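Local coordinates for protein putative diguanylate cyclase (GGDEF) with PAS/PAC domain (Rhodopseudomonas palustris, PDB 3LIF) that probably makes cyclic di-GMP from two molecules of GTP in its GGDEF domain, this chain being the extracellular double PDC (Cache-type) sensor part, at residues 30-35 against 230-235. Residues are numbered along the deposited sequence; the frame is centred on the assembly and turned at random.
Sequences HTFQGA and YPLVVT
Phe32 of the long helix 5-47 reaches out to Tyr230 and Leu232, which bracket the turn leading into strand 232-239. Its CB sits squarely over one face of the Tyr230 ring, 3.7 Å from the centroid and only 11° off the ring normal, a CH-pi contact centred on that face. The two rings meet obliquely, with centroids 5.6 Å apart and planes at 39°. From the strand side Leu232 comes from the opposite direction to Phe32, its CD1 methyl lying over a face of the phenylalanine ring, 3.8 Å from the centroid. Leucine suits this place because one methyl branch can lie over a ring face without needing a polar partner, and phenylalanine because its flat, wholly apolar ring receives that methyl in a buried position. With CG beside its backbone N and anti to its carbonyl carbon (chi1 -58°), Tyr230 extends its ring toward the helix, and the OH ends 3.4 Å from CA of Gln33. Tyrosine fits a partly exposed site, offering a flat face to Phe32 and a hydroxyl at its far end. The side chain of Gln33 crosses that of Tyr230 at about a right angle. Pro231, the centre of an inverse gamma turn, separates Tyr230 from Leu232, and the bond from Leu232 N to Tyr230 O (2.7 Å) closes that turn. An alanine in place of Tyr230 would remove the ring under the CB of Phe32 and is likely to open a gap between helix and turn. The membrane-distal and membrane-proximal modules of such sensors share this long N-terminal helix, and here it is joined to the second five-stranded sheet through dispersion and CH-pi forces, with the tyrosine hydroxyl at the more polar margin beside the glutamine.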
loop_
_atom_site.group_PDB
_atom_site.type_symbol
_atom_site.label_atom_id
_atom_site.label_comp_id
_atom_site.label_asym_id
_atom_site.label_seq_id
_atom_site.Cartn_x
_atom_site.Cartn_y
_atom_site.Cartn_z
ATOM N N HIS A 30 -7.664 -7.509 0.493
ATOM C CA HIS A 30 -7.213 -8.856 0.830
ATOM C C HIS A 30 -5.698 -8.849 1.058
ATOM O O HIS A 30 -5.214 -9.524 1.978
ATOM C CB HIS A 30 -7.581 -9.924 -0.243
ATOM C CG HIS A 30 -9.051 -10.210 -0.380
ATOM N ND1 HIS A 30 -9.939 -10.120 0.673
ATOM C CD2 HIS A 30 -9.780 -10.607 -1.457
ATOM C CE1 HIS A 30 -11.153 -10.424 0.245
ATOM N NE2 HIS A 30 -11.082 -10.724 -1.042
ATOM N N THR A 31 -4.954 -8.100 0.233
ATOM C CA THR A 31 -3.487 -8.082 0.372
ATOM C C THR A 31 -3.028 -7.471 1.709
ATOM O O THR A 31 -2.236 -8.060 2.432
ATOM C CB THR A 31 -2.855 -7.287 -0.708
ATOM O OG1 THR A 31 -3.235 -7.835 -1.978
ATOM C CG2 THR A 31 -1.354 -7.320 -0.548
ATOM N N PHE A 32 -3.545 -6.302 2.052
ATOM C CA PHE A 32 -3.235 -5.761 3.373
ATOM C C PHE A 32 -3.694 -6.661 4.516
ATOM O O PHE A 32 -2.958 -6.819 5.496
ATOM C CB PHE A 32 -3.684 -4.298 3.522
ATOM C CG PHE A 32 -2.802 -3.363 2.754
ATOM C CD1 PHE A 32 -3.007 -3.148 1.402
ATOM C CD2 PHE A 32 -1.700 -2.763 3.361
ATOM C CE1 PHE A 32 -2.151 -2.317 0.671
ATOM C CE2 PHE A 32 -0.881 -1.904 2.642
ATOM C CZ PHE A 32 -1.080 -1.713 1.300
ATOM N N GLN A 33 -4.877 -7.273 4.379
ATOM C CA GLN A 33 -5.409 -8.144 5.401
ATOM C C GLN A 33 -4.395 -9.262 5.594
ATOM O O GLN A 33 -4.023 -9.621 6.698
ATOM C CB GLN A 33 -6.646 -8.771 4.858
ATOM C CG GLN A 33 -7.556 -9.349 5.881
ATOM C CD GLN A 33 -8.763 -8.419 5.994
ATOM O OE1 GLN A 33 -9.865 -8.772 5.549
ATOM N NE2 GLN A 33 -8.552 -7.198 6.536
ATOM N N GLY A 34 -3.923 -9.798 4.489
ATOM C CA GLY A 34 -2.965 -10.871 4.576
ATOM C C GLY A 34 -1.816 -10.467 5.468
ATOM O O GLY A 34 -1.386 -11.250 6.305
ATOM N N ALA A 35 -1.335 -9.230 5.284
ATOM C CA ALA A 35 -0.172 -8.716 5.944
ATOM C C ALA A 35 -0.544 -8.457 7.381
ATOM O O ALA A 35 0.228 -8.766 8.282
ATOM C CB ALA A 35 0.290 -7.432 5.267
ATOM N N TYR A 230 -9.007 -0.001 4.824
ATOM C CA TYR A 230 -7.696 0.688 4.895
ATOM C C TYR A 230 -7.818 2.037 4.194
ATOM O O TYR A 230 -8.542 2.131 3.218
ATOM C CB TYR A 230 -6.579 -0.124 4.215
ATOM C CG TYR A 230 -6.459 -1.465 4.829
ATOM C CD1 TYR A 230 -5.687 -1.646 5.980
ATOM C CD2 TYR A 230 -7.176 -2.561 4.325
ATOM C CE1 TYR A 230 -5.605 -2.852 6.601
ATOM C CE2 TYR A 230 -7.100 -3.820 4.974
ATOM C CZ TYR A 230 -6.315 -3.946 6.124
ATOM O OH TYR A 230 -6.169 -5.157 6.781
ATOM N N PRO A 231 -7.091 3.082 4.667
ATOM C CA PRO A 231 -7.177 4.396 3.985
ATOM C C PRO A 231 -6.458 4.427 2.599
ATOM O O PRO A 231 -5.482 5.176 2.403
ATOM C CB PRO A 231 -6.464 5.326 4.952
ATOM C CG PRO A 231 -5.394 4.424 5.629
ATOM C CD PRO A 231 -6.039 3.042 5.711
ATOM N N LEU A 232 -6.922 3.606 1.660
ATOM C CA LEU A 232 -6.331 3.535 0.320
ATOM C C LEU A 232 -7.439 3.802 -0.716
ATOM O O LEU A 232 -8.609 3.639 -0.408
ATOM C CB LEU A 232 -5.725 2.150 0.110
ATOM C CG LEU A 232 -4.669 1.795 1.155
ATOM C CD1 LEU A 232 -4.145 0.368 0.992
ATOM C CD2 LEU A 232 -3.488 2.770 1.053
ATOM N N VAL A 233 -7.086 4.205 -1.921
ATOM C CA VAL A 233 -8.055 4.342 -2.996
ATOM C C VAL A 233 -7.472 3.624 -4.200
ATOM O O VAL A 233 -6.265 3.592 -4.363
ATOM C CB VAL A 233 -8.201 5.808 -3.373
ATOM C CG1 VAL A 233 -9.351 6.013 -4.369
ATOM C CG2 VAL A 233 -8.444 6.603 -2.125
ATOM N N VAL A 234 -8.291 3.038 -5.056
ATOM C CA VAL A 234 -7.710 2.489 -6.285
ATOM C C VAL A 234 -8.315 3.263 -7.406
ATOM O O VAL A 234 -9.470 3.720 -7.278
ATOM C CB VAL A 234 -8.086 1.032 -6.496
ATOM C CG1 VAL A 234 -7.319 0.151 -5.537
ATOM C CG2 VAL A 234 -9.604 0.854 -6.292
ATOM N N THR A 235 -7.578 3.427 -8.502
ATOM C CA THR A 235 -8.183 4.038 -9.689
ATOM C C THR A 235 -7.855 3.207 -10.921
ATOM O O THR A 235 -6.770 2.666 -10.968
ATOM C CB THR A 235 -7.639 5.439 -9.912
ATOM O OG1 THR A 235 -6.244 5.364 -10.260
ATOM C CG2 THR A 235 -7.825 6.329 -8.655
#